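Side-chain contacts in beta-hydroxyacid dehydrogenase, 3-hydroxyisobutyrate dehydrogenase (Saccharomonospora xinjiangensis XJ-54, PDB 6GRL), which acts as an S-selective imine reductase, an oxidoreductase that probably draws its reducing equivalents from a bound NADPH cofactor: residues 38-43 with 60-65; 88-93 with 108-113; 157-162 with 170-175; 202-207 with 215-220. One frame throughout, in Å; residues are numbered along the deposited sequence. Where two conformers were deposited one is given.

Contact 1 (38-43 with 60-65); sequences AFVERG and VEAGAS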
loop_
_atom_site.group_PDB
_atom_site.type_symbol
_atom_site.label_atom_id
_atom_site.label_comp_id
_atom_site.label_asym_id
_atom_site.label_seq_id
_atom_site.Cartn_x
_atom_site.Cartn_y
_atom_site.Cartn_z
ATOM N N ALA A 38 -13.225 -6.130 -14.948
ATOM C CA ALA A 38 -12.157 -5.660 -15.823
ATOM C C ALA A 38 -11.643 -6.781 -16.717
ATOM O O ALA A 38 -11.381 -6.566 -17.906
ATOM C CB ALA A 38 -11.018 -5.068 -14.994
ATOM N N PHE A 39 -11.503 -7.988 -16.166
ATOM C CA PHE A 39 -11.043 -9.116 -16.970
ATOM C C PHE A 39 -12.094 -9.529 -17.993
ATOM O O PHE A 39 -11.759 -9.843 -19.141
ATOM C CB PHE A 39 -10.673 -10.290 -16.064
ATOM C CG PHE A 39 -9.378 -10.098 -15.323
ATOM C CD1 PHE A 39 -8.290 -9.504 -15.940
ATOM C CD2 PHE A 39 -9.252 -10.509 -14.005
ATOM C CE1 PHE A 39 -7.098 -9.326 -15.261
ATOM C CE2 PHE A 39 -8.061 -10.334 -13.319
ATOM C CZ PHE A 39 -6.984 -9.742 -13.949
ATOM N N VAL A 40 -13.372 -9.527 -17.600
ATOM C CA VAL A 40 -14.442 -9.877 -18.531
ATOM C C VAL A 40 -14.455 -8.912 -19.711
ATOM O O VAL A 40 -14.550 -9.324 -20.873
ATOM C CB VAL A 40 -15.801 -9.898 -17.808
ATOM C CG1 VAL A 40 -16.940 -9.962 -18.814
ATOM C CG2 VAL A 40 -15.876 -11.067 -16.841
ATOM N N GLU A 41 -14.347 -7.613 -19.425
ATOM C CA GLU A 41 -14.396 -6.602 -20.474
ATOM C C GLU A 41 -13.190 -6.664 -21.403
ATOM O O GLU A 41 -13.261 -6.145 -22.523
ATOM C CB GLU A 41 -14.505 -5.209 -19.851
ATOM C CG GLU A 41 -15.781 -4.991 -19.052
ATOM C CD GLU A 41 -15.752 -3.715 -18.231
ATOM O OE1 GLU A 41 -14.739 -2.987 -18.291
ATOM O OE2 GLU A 41 -16.741 -3.448 -17.516
ATOM N N ARG A 42 -12.092 -7.278 -20.969
ATOM C CA ARG A 42 -10.899 -7.415 -21.795
ATOM C C ARG A 42 -10.881 -8.712 -22.595
ATOM O O ARG A 42 -9.857 -9.033 -23.208
ATOM C CB ARG A 42 -9.641 -7.320 -20.926
ATOM C CG ARG A 42 -9.371 -5.929 -20.370
ATOM C CD ARG A 42 -9.374 -4.876 -21.468
ATOM N NE ARG A 42 -8.087 -4.792 -22.154
ATOM C CZ ARG A 42 -7.064 -4.052 -21.739
ATOM N NH1 ARG A 42 -7.172 -3.325 -20.635
ATOM N NH2 ARG A 42 -5.932 -4.038 -22.428
ATOM N N GLY A 43 -11.981 -9.461 -22.600
ATOM C CA GLY A 43 -12.086 -10.664 -23.398
ATOM C C GLY A 43 -11.619 -11.941 -22.737
ATOM O O GLY A 43 -11.660 -12.999 -23.378
ATOM N N VAL A 60 -21.868 -12.930 -14.120
ATOM C CA VAL A 60 -22.266 -13.876 -15.160
ATOM C C VAL A 60 -23.028 -13.161 -16.269
ATOM O O VAL A 60 -22.836 -13.445 -17.458
ATOM C CB VAL A 60 -23.091 -15.023 -14.547
ATOM C CG1 VAL A 60 -23.724 -15.875 -15.639
ATOM C CG2 VAL A 60 -22.219 -15.878 -13.643
ATOM N N GLU A 61 -23.898 -12.218 -15.900
ATOM C CA GLU A 61 -24.615 -11.442 -16.908
ATOM C C GLU A 61 -23.657 -10.624 -17.765
ATOM O O GLU A 61 -23.918 -10.409 -18.955
ATOM C CB GLU A 61 -25.644 -10.533 -16.233
ATOM C CG GLU A 61 -26.340 -9.564 -17.177
ATOM C CD GLU A 61 -27.204 -10.269 -18.204
ATOM O OE1 GLU A 61 -27.774 -11.331 -17.876
ATOM O OE2 GLU A 61 -27.312 -9.761 -19.341
ATOM N N ALA A 62 -22.541 -10.173 -17.187
ATOM C CA ALA A 62 -21.558 -9.412 -17.947
ATOM C C ALA A 62 -20.741 -10.290 -18.886
ATOM O O ALA A 62 -20.093 -9.763 -19.797
ATOM C CB ALA A 62 -20.626 -8.660 -16.997
ATOM N N GLY A 63 -20.747 -11.607 -18.686
ATOM C CA GLY A 63 -20.035 -12.497 -19.581
ATOM C C GLY A 63 -19.160 -13.521 -18.888
ATOM O O GLY A 63 -18.536 -14.357 -19.548
ATOM N N ALA A 64 -19.100 -13.471 -17.561
ATOM C CA ALA A 64 -18.300 -14.426 -16.815
ATOM C C ALA A 64 -19.061 -15.739 -16.634
ATOM O O ALA A 64 -20.260 -15.843 -16.904
ATOM C CB ALA A 64 -17.903 -13.852 -15.455
ATOM N N SER A 65 -18.337 -16.756 -16.178
ATOM C CA SER A 65 -18.915 -18.031 -15.788
ATOM C C SER A 65 -18.736 -18.222 -14.289
ATOM O O SER A 65 -17.707 -17.839 -13.726
ATOM C CB SER A 65 -18.265 -19.192 -16.545
ATOM O OG SER A 65 -18.551 -19.122 -17.931
#
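The flat group that V40 meets here is the peptide joining A62 to G63, for no aromatic ring reaches across. V40 CG1 sits well above the plane of that peptide, displaced to the oxygen's side, and comes to 3.3 Å from A62 O. At the G63 end of the peptide, V40 CG1 is 4.1 Å from G63 CA. The second methyl works separately: V40 CG2 packs on A64 CB at 3.7 Å. With CG1 anti to the backbone N (chi1 168°), the valine spreads its two branches along the turn, one over the end of the helix and the other over the residue that leads into the strand. A62 CB touches more lightly, 4.3 Å from V40 CG1. A single valine therefore carries the whole 38-43 side, and no hydrogen bond crosses.

The surface it packs against is shaped by a Schellman motif. G63 has positive phi, and its N bonds back to V60 O at 3.0 Å, which turns the chain sharply and brings A64 round beside V40. The helix that bears V40 ends in the same way, at G43, whose N is 3.1 Å from V40 O.

Helix 30-41 lies against the sheet through F39, which rests on V23, V25 and T46 and meets H44 edge-to-face. V40 also touches T46, while S65 pairs with strand 46-49 through T46 and V48. The contact thus joins the C-terminal ends of helices 30-41 and 57-62 beside 65-66, one of the two outermost strands of the sheet in the nucleotide-binding domain.

Contact 2 (88-93 with 108-113); sequences AAVDEV and NLTSGS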
loop_
_atom_site.group_PDB
_atom_site.type_symbol
_atom_site.label_atom_id
_atom_site.label_comp_id
_atom_site.label_asym_id
_atom_site.label_seq_id
_atom_site.Cartn_x
_atom_site.Cartn_y
_atom_site.Cartn_z
ATOM N N ALA A 88 -7.419 -14.080 6.724
ATOM C CA ALA A 88 -8.141 -15.223 7.273
ATOM C C ALA A 88 -9.089 -15.821 6.242
ATOM O O ALA A 88 -9.265 -17.044 6.183
ATOM C CB ALA A 88 -8.903 -14.810 8.532
ATOM N N ALA A 89 -9.703 -14.973 5.414
ATOM C CA ALA A 89 -10.582 -15.473 4.361
ATOM C C ALA A 89 -9.792 -16.214 3.289
ATOM O O ALA A 89 -10.277 -17.203 2.726
ATOM C CB ALA A 89 -11.373 -14.320 3.745
ATOM N N VAL A 90 -8.577 -15.751 2.992
ATOM C CA VAL A 90 -7.744 -16.433 2.004
ATOM C C VAL A 90 -7.377 -17.828 2.492
ATOM O O VAL A 90 -7.413 -18.799 1.728
ATOM C CB VAL A 90 -6.492 -15.594 1.690
ATOM C CG1 VAL A 90 -5.561 -16.353 0.754
ATOM C CG2 VAL A 90 -6.889 -14.259 1.083
ATOM N N ASP A 91 -7.030 -17.951 3.776
ATOM C CA ASP A 91 -6.671 -19.254 4.325
ATOM C C ASP A 91 -7.841 -20.228 4.251
ATOM O O ASP A 91 -7.655 -21.413 3.951
ATOM C CB ASP A 91 -6.195 -19.102 5.770
ATOM C CG ASP A 91 -4.929 -18.277 5.883
ATOM O OD1 ASP A 91 -4.141 -18.260 4.914
ATOM O OD2 ASP A 91 -4.723 -17.644 6.940
ATOM N N GLU A 92 -9.057 -19.745 4.514
ATOM C CA GLU A 92 -10.220 -20.624 4.497
ATOM C C GLU A 92 -10.558 -21.076 3.081
ATOM O O GLU A 92 -10.884 -22.248 2.860
ATOM C CB GLU A 92 -11.417 -19.920 5.135
ATOM C CG GLU A 92 -12.656 -20.790 5.251
ATOM C CD GLU A 92 -13.778 -20.107 6.005
ATOM O OE1 GLU A 92 -13.596 -18.943 6.420
ATOM O OE2 GLU A 92 -14.842 -20.734 6.187
ATOM N N VAL A 93 -10.483 -20.165 2.110
ATOM C CA VAL A 93 -10.867 -20.504 0.742
ATOM C C VAL A 93 -9.827 -21.419 0.106
ATOM O O VAL A 93 -10.162 -22.462 -0.468
ATOM C CB VAL A 93 -11.083 -19.226 -0.088
ATOM C CG1 VAL A 93 -11.235 -19.565 -1.564
ATOM C CG2 VAL A 93 -12.304 -18.475 0.418
ATOM N N ASN A 108 -2.402 -12.957 -5.445
ATOM C CA ASN A 108 -3.166 -12.591 -4.257
ATOM C C ASN A 108 -3.191 -11.071 -4.140
ATOM O O ASN A 108 -2.150 -10.437 -3.936
ATOM C CB ASN A 108 -2.567 -13.230 -3.007
ATOM C CG ASN A 108 -3.399 -12.973 -1.762
ATOM O OD1 ASN A 108 -4.545 -12.529 -1.845
ATOM N ND2 ASN A 108 -2.822 -13.253 -0.600
ATOM N N LEU A 109 -4.383 -10.490 -4.274
ATOM C CA LEU A 109 -4.586 -9.054 -4.136
ATOM C C LEU A 109 -5.285 -8.697 -2.831
ATOM O O LEU A 109 -5.752 -7.563 -2.675
ATOM C CB LEU A 109 -5.383 -8.515 -5.326
ATOM C CG LEU A 109 -4.811 -8.807 -6.714
ATOM C CD1 LEU A 109 -5.708 -8.230 -7.796
ATOM C CD2 LEU A 109 -3.397 -8.259 -6.839
ATOM N N THR A 110 -5.371 -9.638 -1.899
ATOM C CA THR A 110 -6.039 -9.410 -0.628
ATOM C C THR A 110 -5.099 -8.717 0.351
ATOM O O THR A 110 -3.888 -8.954 0.355
ATOM C CB THR A 110 -6.523 -10.737 -0.040
ATOM O OG1 THR A 110 -7.261 -11.460 -1.035
ATOM C CG2 THR A 110 -7.411 -10.510 1.171
ATOM N N SER A 111 -5.670 -7.843 1.180
ATOM C CA SER A 111 -4.892 -7.185 2.220
ATOM C C SER A 111 -4.264 -8.219 3.149
ATOM O O SER A 111 -4.764 -9.337 3.302
ATOM C CB SER A 111 -5.777 -6.227 3.020
ATOM O OG SER A 111 -6.763 -6.935 3.749
ATOM N N GLY A 112 -3.153 -7.841 3.766
ATOM C CA GLY A 112 -2.465 -8.749 4.660
ATOM C C GLY A 112 -1.071 -8.253 4.972
ATOM O O GLY A 112 -0.606 -7.239 4.444
ATOM N N SER A 113 -0.407 -9.005 5.838
ATOM C CA SER A 113 0.906 -8.660 6.357
ATOM C C SER A 113 2.009 -9.200 5.456
ATOM O O SER A 113 1.782 -10.103 4.643
ATOM C CB SER A 113 1.068 -9.219 7.769
ATOM O OG SER A 113 1.236 -10.625 7.738
#
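V90 and T110 mark the closest backbone approach, 7.7 Å between their CA atoms, where helix 88-93 passes an irregular loop leaving strand 105-108. The helix is regular, with V93 N bonded to A89 O at 3.0 Å. The loop is shaped by an Asx turn: T110 N donates to N108 OD1 at 3.0 Å, reaching it from above the carbonyl plane.

That oxygen takes a second bond from T110 OG1, also 3.0 Å from N108 OD1 and almost in line with the C=O (161°). Two bonds thus hold the amide and the threonine together, in the given one of the two conformers deposited for N108. T110 OG1 also meets L84 N, and N108 ND2 meets the hydroxyl of Y131, so these buried polar groups are satisfied.

Across the contact only V90 comes over from the helix. Its CG2 branch, anti to the carbonyl carbon, slides past T110 and lies 3.5 Å from T110 OG1 and 3.8 Å from T110 CG2. V90 CG2 also comes within 4.1 Å of N108 OD1, a loose approach of the methyl to the amide oxygen. V82 of strand 79-82 touches both V90 and N108.

The loop joins parallel strand 105-108 to helix 114-126, with S113 at the N-cap, a strand-to-helix connection in the Rossmann-type NAD-binding domain. T110 lies near, without touching, G27, G29 and G32, which fit a GxGxxG pattern; this would be consistent with a place near the probable NADP site.

Contact 3 (157-162 with 170-175); sequences SAFDAH and GGVAYH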
loop_
_atom_site.group_PDB
_atom_site.type_symbol
_atom_site.label_atom_id
_atom_site.label_comp_id
_atom_site.label_asym_id
_atom_site.label_seq_id
_atom_site.Cartn_x
_atom_site.Cartn_y
_atom_site.Cartn_z
ATOM N N SER A 157 10.235 -13.646 -12.640
ATOM C CA SER A 157 9.840 -14.299 -13.884
ATOM C C SER A 157 8.324 -14.367 -14.014
ATOM O O SER A 157 7.778 -14.189 -15.110
ATOM C CB SER A 157 10.450 -15.700 -13.959
ATOM O OG SER A 157 9.910 -16.545 -12.958
ATOM N N ALA A 158 7.625 -14.621 -12.905
ATOM C CA ALA A 158 6.166 -14.664 -12.948
ATOM C C ALA A 158 5.579 -13.282 -13.201
ATOM O O ALA A 158 4.569 -13.149 -13.902
ATOM C CB ALA A 158 5.620 -15.250 -11.648
ATOM N N PHE A 159 6.196 -12.240 -12.640
ATOM C CA PHE A 159 5.710 -10.886 -12.881
ATOM C C PHE A 159 5.926 -10.478 -14.333
ATOM O O PHE A 159 5.026 -9.920 -14.971
ATOM C CB PHE A 159 6.403 -9.899 -11.941
ATOM C CG PHE A 159 6.049 -8.467 -12.210
ATOM C CD1 PHE A 159 4.891 -7.920 -11.688
ATOM C CD2 PHE A 159 6.866 -7.671 -12.998
ATOM C CE1 PHE A 159 4.558 -6.604 -11.936
ATOM C CE2 PHE A 159 6.536 -6.356 -13.255
ATOM C CZ PHE A 159 5.382 -5.821 -12.722
ATOM N N ASP A 160 7.119 -10.745 -14.871
ATOM C CA ASP A 160 7.426 -10.332 -16.236
ATOM C C ASP A 160 6.511 -11.019 -17.242
ATOM O O ASP A 160 6.059 -10.394 -18.209
ATOM C CB ASP A 160 8.891 -10.629 -16.558
ATOM C CG ASP A 160 9.851 -9.777 -15.752
ATOM O OD1 ASP A 160 9.459 -8.670 -15.329
ATOM O OD2 ASP A 160 11.004 -10.213 -15.546
ATOM N N ALA A 161 6.222 -12.304 -17.029
ATOM C CA ALA A 161 5.403 -13.053 -17.974
ATOM C C ALA A 161 3.940 -12.628 -17.952
ATOM O O ALA A 161 3.245 -12.803 -18.959
ATOM C CB ALA A 161 5.510 -14.551 -17.687
ATOM N N HIS A 162 3.457 -12.077 -16.839
ATOM C CA HIS A 162 2.046 -11.743 -16.693
ATOM C C HIS A 162 1.806 -10.256 -16.463
ATOM O O HIS A 162 0.672 -9.865 -16.157
ATOM C CB HIS A 162 1.430 -12.553 -15.549
ATOM C CG HIS A 162 1.556 -14.034 -15.727
ATOM N ND1 HIS A 162 0.770 -14.748 -16.606
ATOM C CD2 HIS A 162 2.382 -14.935 -15.146
ATOM C CE1 HIS A 162 1.103 -16.025 -16.554
ATOM N NE2 HIS A 162 2.080 -16.165 -15.676
ATOM N N GLY A 170 -4.838 -1.509 -13.824
ATOM C CA GLY A 170 -4.364 -0.183 -13.487
ATOM C C GLY A 170 -2.856 -0.120 -13.627
ATOM O O GLY A 170 -2.232 -0.993 -14.223
ATOM N N GLY A 171 -2.282 0.945 -13.071
ATOM C CA GLY A 171 -0.834 1.063 -13.036
ATOM C C GLY A 171 -0.223 -0.005 -12.142
ATOM O O GLY A 171 -0.750 -0.330 -11.079
ATOM N N VAL A 172 0.926 -0.530 -12.570
ATOM C CA VAL A 172 1.549 -1.688 -11.936
ATOM C C VAL A 172 3.034 -1.416 -11.722
ATOM O O VAL A 172 3.703 -0.853 -12.597
ATOM C CB VAL A 172 1.337 -2.961 -12.786
ATOM C CG1 VAL A 172 2.257 -4.076 -12.337
ATOM C CG2 VAL A 172 -0.116 -3.409 -12.717
ATOM N N ALA A 173 3.551 -1.822 -10.559
ATOM C CA ALA A 173 4.955 -1.653 -10.217
ATOM C C ALA A 173 5.430 -2.898 -9.482
ATOM O O ALA A 173 4.690 -3.471 -8.678
ATOM C CB ALA A 173 5.184 -0.407 -9.354
ATOM N N TYR A 174 6.658 -3.316 -9.771
ATOM C CA TYR A 174 7.264 -4.490 -9.156
ATOM C C TYR A 174 8.290 -4.052 -8.120
ATOM O O TYR A 174 9.090 -3.144 -8.368
ATOM C CB TYR A 174 7.927 -5.373 -10.217
ATOM C CG TYR A 174 8.576 -6.629 -9.681
ATOM C CD1 TYR A 174 7.809 -7.707 -9.258
ATOM C CD2 TYR A 174 9.959 -6.743 -9.614
ATOM C CE1 TYR A 174 8.401 -8.860 -8.774
ATOM C CE2 TYR A 174 10.559 -7.891 -9.132
ATOM C CZ TYR A 174 9.776 -8.946 -8.714
ATOM O OH TYR A 174 10.372 -10.090 -8.235
ATOM N N HIS A 175 8.270 -4.707 -6.955
ATOM C CA HIS A 175 9.077 -4.263 -5.828
ATOM C C HIS A 175 10.206 -5.207 -5.441
ATOM O O HIS A 175 11.115 -4.782 -4.722
ATOM C CB HIS A 175 8.185 -4.022 -4.601
ATOM C CG HIS A 175 7.506 -2.688 -4.609
ATOM N ND1 HIS A 175 6.258 -2.489 -5.161
ATOM C CD2 HIS A 175 7.909 -1.480 -4.149
ATOM C CE1 HIS A 175 5.917 -1.220 -5.032
ATOM N NE2 HIS A 175 6.901 -0.585 -4.421
#
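F159 shares no polar bond with its partners Y174 and V172; the shortest sound polar bond within the two segments is a helical one, A161 N to S157 O at 3.1 Å. It keeps regular the turn from which F159 reaches toward the strand, while S157 OG meets S155 OG near the start of the helix.

The phenyl ring does most of the touching. Y174 CB stands over one of its faces, a CH-pi contact of 3.6 Å to the centroid of the F159 ring and 17° off the normal. The two side chains slide past each other in opposite directions, so the tyrosine ring comes back alongside the base of the F159 side chain: Y174 CD1 is 3.5 Å from F159 CG. The rings are tilted by 31°, an oblique pairing that is neither stack nor T-shape. At the edge, close to the ring plane, V172 CG1 meets F159 CE1 at 3.4 Å, in the conformer given for that valine. Both F159 and Y174 carry CG anti to the backbone N, which extends each toward the other element.

Helical segment 157-162, on helix 156-166, runs nearly antiparallel to strand 171-174 (155°), closing a beta-alpha-beta unit begun by strand 149-154; F152, L132 and L166 add to the surroundings of F159. With carbon meeting carbon throughout, the attachment of this edge strand to its helix depends on dispersion and burial of the phenyl ring, aided by one CH-pi contact.

Contact 4 (202-207 with 215-220); sequences HTLSVV and EAFAER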
loop_
_atom_site.group_PDB
_atom_site.type_symbol
_atom_site.label_atom_id
_atom_site.label_comp_id
_atom_site.label_asym_id
_atom_site.label_seq_id
_atom_site.Cartn_x
_atom_site.Cartn_y
_atom_site.Cartn_z
ATOM N N HIS A 202 -3.656 17.677 15.190
ATOM C CA HIS A 202 -3.050 18.400 16.304
ATOM C C HIS A 202 -2.704 19.833 15.921
ATOM O O HIS A 202 -2.806 20.739 16.755
ATOM C CB HIS A 202 -1.805 17.663 16.798
ATOM C CG HIS A 202 -2.099 16.334 17.423
ATOM N ND1 HIS A 202 -3.087 16.158 18.368
ATOM C CD2 HIS A 202 -1.531 15.118 17.243
ATOM C CE1 HIS A 202 -3.119 14.891 18.739
ATOM N NE2 HIS A 202 -2.184 14.239 18.072
ATOM N N THR A 203 -2.300 20.059 14.668
ATOM C CA THR A 203 -2.046 21.421 14.210
ATOM C C THR A 203 -3.329 22.244 14.203
ATOM O O THR A 203 -3.319 23.429 14.558
ATOM C CB THR A 203 -1.413 21.396 12.818
ATOM O OG1 THR A 203 -0.244 20.567 12.842
ATOM C CG2 THR A 203 -1.020 22.799 12.380
ATOM N N LEU A 204 -4.445 21.628 13.805
ATOM C CA LEU A 204 -5.732 22.313 13.880
ATOM C C LEU A 204 -6.081 22.664 15.320
ATOM O O LEU A 204 -6.687 23.711 15.582
ATOM C CB LEU A 204 -6.829 21.445 13.264
ATOM C CG LEU A 204 -6.722 21.120 11.774
ATOM C CD1 LEU A 204 -7.891 20.252 11.344
ATOM C CD2 LEU A 204 -6.662 22.388 10.943
ATOM N N SER A 205 -5.705 21.801 16.268
ATOM C CA SER A 205 -5.939 22.102 17.676
ATOM C C SER A 205 -5.202 23.367 18.099
ATOM O O SER A 205 -5.724 24.164 18.888
ATOM C CB SER A 205 -5.509 20.920 18.546
ATOM O OG SER A 205 -6.271 19.762 18.254
ATOM N N VAL A 206 -3.990 23.571 17.580
ATOM C CA VAL A 206 -3.217 24.755 17.944
ATOM C C VAL A 206 -3.912 26.020 17.455
ATOM O O VAL A 206 -4.101 26.976 18.216
ATOM C CB VAL A 206 -1.783 24.655 17.394
ATOM C CG1 VAL A 206 -1.060 25.983 17.562
ATOM C CG2 VAL A 206 -1.020 23.542 18.094
ATOM N N VAL A 207 -4.307 26.045 16.179
ATOM C CA VAL A 207 -4.885 27.267 15.626
ATOM C C VAL A 207 -6.282 27.509 16.178
ATOM O O VAL A 207 -6.724 28.660 16.278
ATOM C CB VAL A 207 -4.886 27.225 14.086
ATOM C CG1 VAL A 207 -3.481 27.013 13.566
ATOM C CG2 VAL A 207 -5.822 26.142 13.570
ATOM N N GLU A 215 -11.315 25.562 8.977
ATOM C CA GLU A 215 -11.574 25.157 7.597
ATOM C C GLU A 215 -10.675 25.910 6.622
ATOM O O GLU A 215 -10.070 25.306 5.728
ATOM C CB GLU A 215 -13.046 25.373 7.250
ATOM C CG GLU A 215 -13.379 25.080 5.798
ATOM C CD GLU A 215 -14.856 25.220 5.495
ATOM O OE1 GLU A 215 -15.648 25.400 6.444
ATOM O OE2 GLU A 215 -15.222 25.150 4.303
ATOM N N ALA A 216 -10.578 27.231 6.778
ATOM C CA ALA A 216 -9.698 28.009 5.911
ATOM C C ALA A 216 -8.235 27.671 6.164
ATOM O O ALA A 216 -7.433 27.615 5.224
ATOM C CB ALA A 216 -9.950 29.503 6.110
ATOM N N PHE A 217 -7.868 27.439 7.427
ATOM C CA PHE A 217 -6.486 27.090 7.742
ATOM C C PHE A 217 -6.109 25.740 7.147
ATOM O O PHE A 217 -4.969 25.546 6.709
ATOM C CB PHE A 217 -6.274 27.086 9.255
ATOM C CG PHE A 217 -4.911 26.613 9.675
ATOM C CD1 PHE A 217 -3.804 27.434 9.532
ATOM C CD2 PHE A 217 -4.736 25.347 10.210
ATOM C CE1 PHE A 217 -2.550 27.002 9.915
ATOM C CE2 PHE A 217 -3.484 24.910 10.597
ATOM C CZ PHE A 217 -2.388 25.738 10.446
ATOM N N ALA A 218 -7.053 24.795 7.124
ATOM C CA ALA A 218 -6.776 23.486 6.539
ATOM C C ALA A 218 -6.443 23.605 5.058
ATOM O O ALA A 218 -5.568 22.892 4.552
ATOM C CB ALA A 218 -7.969 22.553 6.750
ATOM N N GLU A 219 -7.128 24.503 4.346
ATOM C CA GLU A 219 -6.812 24.715 2.938
ATOM C C GLU A 219 -5.435 25.340 2.762
ATOM O O GLU A 219 -4.746 25.054 1.775
ATOM C CB GLU A 219 -7.883 25.586 2.283
ATOM C CG GLU A 219 -7.833 25.586 0.765
ATOM C CD GLU A 219 -9.063 26.214 0.141
ATOM O OE1 GLU A 219 -9.919 26.724 0.893
ATOM O OE2 GLU A 219 -9.175 26.192 -1.103
ATOM N N ARG A 220 -5.015 26.191 3.702
ATOM C CA ARG A 220 -3.666 26.741 3.639
ATOM C C ARG A 220 -2.620 25.681 3.958
ATOM O O ARG A 220 -1.525 25.702 3.383
ATOM C CB ARG A 220 -3.541 27.934 4.589
ATOM C CG ARG A 220 -4.407 29.121 4.191
ATOM C CD ARG A 220 -3.995 30.398 4.910
ATOM N NE ARG A 220 -4.169 30.301 6.356
ATOM C CZ ARG A 220 -5.320 30.499 6.987
ATOM N NH1 ARG A 220 -5.380 30.392 8.308
ATOM N NH2 ARG A 220 -6.414 30.801 6.302
#
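F217 meets three side chains of helix 202-207, one over a face and two at the edge. V207 CG1 lies over the centre of one face, 3.6 Å from the F217 centroid and 14° off the normal, a CH-pi contact. The other methyl of V207 stays close too, CG2 being 3.6 Å from F217 CD2. Two more methyls meet the rim near the ring plane: T203 CG2 at 3.7 Å from F217 CE2, and L204 CD2 at 3.6 Å from F217 CD2. Beyond the ring, L204 CD2 just reaches A218 CB at 4.4 Å.

Torsions put these groups in place. F217 has CG anti to the backbone N (chi1 175°), pointing the ring across the gap, and V207 turns CG1 anti to its carbonyl carbon to bring it above the face. One shell out, T203 OG1 bonds to G199 O in its own helix, with the methyl turned to the phenyl; V212 of the intervening loop touches both V207 and R220.

The short helical segments cross at 130°, their axes 10.5 Å apart. No hydrogen bond passes between them, so apolar contact and one CH-pi contact hold the two together, through groups that all remain partly exposed.

Overall arrangement
From the N terminus, the four contacts follow in series; none nests in or crosses another. Contact 1 closes the loop that contains strand 46-49, tying two helix ends together at one margin of the sheet. Contact 2 links helix 87-95 to the loop that follows strand 105-108, near the middle strands. Contact 3 closes the beta-alpha-beta unit at the other margin, where strand 171-174 is outermost. These three share the nucleotide-binding domain, with centres about 20 to 23 Å apart and no touching. Long helix 181-209 carries one side of contact 4, which closes the short loop to helix 214-225 in the C-terminal domain, its centre about 39 Å from that of contact 2.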